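Local structure of activator of (r)-2-hydroxyglutaryl-coa dehydratase (Acidaminococcus fermentans, 1HUX) at residues 118-126 with 200-208. The protein hydrolyses ATP slowly to drive electron transfer that activates (R)-2-hydroxyglutaryl-CoA dehydratase, working as a homodimer that shares one [4Fe-4S] cluster. Numbering follows the deposited sequence.
Sequences MTNFQMNDK and IGLANRVGI
Gln122 on strand 118-124 reaches across to Leu202 on helix 200-204 and to Arg205 and Val206, which follow in the sequence. CB of Gln122 lies 3.4 Å from CG2 of Val206. The next carbon, CG of Gln122, is 3.4 Å from CD1 of Leu202. The chain then bends at chi2 (82°), which carries the amide across the start of the Arg205 side chain. There CD of Gln122 is 3.3 Å from CB of Arg205, and both OE1 and NE2 also lie near that carbon. The guanidinium end of Arg205 leads away. No hydrogen bond crosses between the segments. The contact is by van der Waals packing. CD1 of Leu202 also approaches the backbone N of Met123, at 3.8 Å. Two residues earlier on the strand than Gln122, ND2 of Asn120 lies 3.9 Å from CG2 of Val206. The axes of strand 118-124 and helix 200-204 run roughly antiparallel (151°) and come within 7.9 Å. Beyond the strand, Lys126 touches the iron-sulfur cluster. Strand 117-124 is an outermost strand of its sheet within the chain, hydrogen-bonded through its backbone to strand 107-114, in an actin-like fold. Phe121 points away from this contact and touches Leu83 of helix 82-93. Ile200 packs on helix 222-232.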
# COMPACT_ATOMS: atom_id res chain seq x y z
N MET A 118 -14.81 2.00 25.47
CA MET A 118 -13.99 1.20 24.58
C MET A 118 -13.25 0.15 25.38
O MET A 118 -12.29 0.44 26.09
CB MET A 118 -13.01 2.10 23.83
CG MET A 118 -12.11 1.37 22.87
SD MET A 118 -10.43 1.25 23.51
CE MET A 118 -10.37 -0.37 24.14
N THR A 119 -13.71 -1.09 25.24
CA THR A 119 -13.14 -2.24 25.92
C THR A 119 -11.83 -2.64 25.28
O THR A 119 -10.79 -2.67 25.92
CB THR A 119 -14.11 -3.42 25.83
OG1 THR A 119 -15.22 -3.20 26.71
CG2 THR A 119 -13.40 -4.72 26.17
N ASN A 120 -11.90 -2.94 23.99
CA ASN A 120 -10.73 -3.34 23.22
C ASN A 120 -10.91 -2.80 21.81
O ASN A 120 -12.02 -2.41 21.42
CB ASN A 120 -10.60 -4.87 23.18
CG ASN A 120 -9.35 -5.33 22.44
OD1 ASN A 120 -8.27 -4.75 22.60
ND2 ASN A 120 -9.49 -6.38 21.61
N PHE A 121 -9.82 -2.78 21.04
CA PHE A 121 -9.88 -2.27 19.68
C PHE A 121 -8.66 -2.65 18.84
O PHE A 121 -7.56 -2.90 19.36
CB PHE A 121 -9.96 -0.75 19.70
CG PHE A 121 -8.63 -0.09 19.90
CD1 PHE A 121 -7.83 0.26 18.81
CD2 PHE A 121 -8.12 0.11 21.18
CE1 PHE A 121 -6.55 0.79 19.00
CE2 PHE A 121 -6.84 0.63 21.38
CZ PHE A 121 -6.05 0.97 20.28
N GLN A 122 -8.85 -2.61 17.53
CA GLN A 122 -7.81 -2.90 16.56
C GLN A 122 -7.93 -1.78 15.54
O GLN A 122 -9.05 -1.43 15.13
CB GLN A 122 -8.07 -4.25 15.89
CG GLN A 122 -6.81 -4.97 15.43
CD GLN A 122 -6.13 -5.73 16.56
OE1 GLN A 122 -4.98 -6.15 16.43
NE2 GLN A 122 -6.85 -5.94 17.67
N MET A 123 -6.82 -1.19 15.12
CA MET A 123 -6.90 -0.12 14.14
C MET A 123 -5.74 -0.11 13.16
O MET A 123 -4.61 -0.48 13.50
CB MET A 123 -6.94 1.24 14.84
CG MET A 123 -5.61 1.99 14.78
SD MET A 123 -5.74 3.73 15.23
CE MET A 123 -6.71 4.37 13.83
N ASN A 124 -6.02 0.34 11.93
CA ASN A 124 -5.00 0.45 10.89
C ASN A 124 -4.70 1.91 10.65
O ASN A 124 -5.59 2.71 10.35
CB ASN A 124 -5.46 -0.19 9.59
CG ASN A 124 -4.48 0.06 8.47
OD1 ASN A 124 -3.26 -0.00 8.67
ND2 ASN A 124 -5.01 0.33 7.28
N ASP A 125 -3.44 2.27 10.78
CA ASP A 125 -3.06 3.65 10.62
C ASP A 125 -1.97 3.84 9.57
O ASP A 125 -1.75 4.96 9.10
CB ASP A 125 -2.59 4.17 11.97
CG ASP A 125 -2.66 5.67 12.08
OD1 ASP A 125 -1.86 6.34 11.41
OD2 ASP A 125 -3.53 6.16 12.83
N LYS A 126 -1.32 2.74 9.18
CA LYS A 126 -0.23 2.79 8.21
C LYS A 126 -0.56 2.38 6.77
O LYS A 126 -0.03 2.96 5.82
CB LYS A 126 0.93 1.93 8.71
CG LYS A 126 1.32 2.20 10.15
CD LYS A 126 2.36 1.19 10.61
CE LYS A 126 2.72 1.38 12.07
NZ LYS A 126 3.71 0.37 12.53
N ILE A 200 -12.66 -6.78 7.80
CA ILE A 200 -12.87 -8.07 8.43
C ILE A 200 -11.55 -8.59 9.03
O ILE A 200 -11.55 -9.21 10.08
CB ILE A 200 -13.44 -9.10 7.43
CG1 ILE A 200 -14.85 -8.65 6.99
CG2 ILE A 200 -13.52 -10.47 8.06
CD1 ILE A 200 -15.63 -9.67 6.19
N GLY A 201 -10.44 -8.30 8.36
CA GLY A 201 -9.14 -8.71 8.86
C GLY A 201 -8.88 -8.13 10.24
O GLY A 201 -8.58 -8.88 11.17
N LEU A 202 -9.00 -6.82 10.39
CA LEU A 202 -8.80 -6.18 11.70
C LEU A 202 -9.87 -6.70 12.65
O LEU A 202 -9.59 -7.07 13.80
CB LEU A 202 -8.95 -4.65 11.60
CG LEU A 202 -7.81 -3.73 11.16
CD1 LEU A 202 -6.75 -3.71 12.23
CD2 LEU A 202 -7.23 -4.19 9.83
N ALA A 203 -11.10 -6.71 12.15
CA ALA A 203 -12.27 -7.14 12.90
C ALA A 203 -12.08 -8.40 13.72
O ALA A 203 -12.46 -8.46 14.88
CB ALA A 203 -13.45 -7.31 11.96
N ASN A 204 -11.47 -9.41 13.12
CA ASN A 204 -11.28 -10.66 13.82
C ASN A 204 -10.29 -10.65 14.98
O ASN A 204 -10.38 -11.49 15.88
CB ASN A 204 -10.92 -11.76 12.82
CG ASN A 204 -12.05 -12.02 11.83
OD1 ASN A 204 -13.23 -11.93 12.18
ND2 ASN A 204 -11.70 -12.36 10.60
N ARG A 205 -9.36 -9.70 14.99
CA ARG A 205 -8.41 -9.63 16.10
C ARG A 205 -9.14 -9.10 17.35
O ARG A 205 -8.60 -9.11 18.46
CB ARG A 205 -7.26 -8.69 15.76
CG ARG A 205 -6.53 -9.02 14.48
CD ARG A 205 -5.81 -10.34 14.58
NE ARG A 205 -5.07 -10.63 13.35
CZ ARG A 205 -4.34 -11.73 13.15
NH1 ARG A 205 -4.25 -12.65 14.10
NH2 ARG A 205 -3.71 -11.90 11.99
N VAL A 206 -10.38 -8.65 17.16
CA VAL A 206 -11.18 -8.08 18.24
C VAL A 206 -12.42 -8.92 18.51
O VAL A 206 -12.83 -9.09 19.67
CB VAL A 206 -11.64 -6.63 17.88
CG1 VAL A 206 -12.68 -6.13 18.89
CG2 VAL A 206 -10.41 -5.71 17.83
N GLY A 207 -13.03 -9.41 17.45
CA GLY A 207 -14.20 -10.24 17.61
C GLY A 207 -15.48 -9.49 17.38
O GLY A 207 -15.73 -8.48 18.03
N ILE A 208 -16.28 -9.97 16.44
CA ILE A 208 -17.54 -9.33 16.15
C ILE A 208 -18.59 -9.68 17.17
O ILE A 208 -19.13 -10.79 17.16
CB ILE A 208 -18.10 -9.73 14.79
CG1 ILE A 208 -17.29 -9.07 13.69
CG2 ILE A 208 -19.57 -9.34 14.68
CD1 ILE A 208 -16.21 -9.97 13.13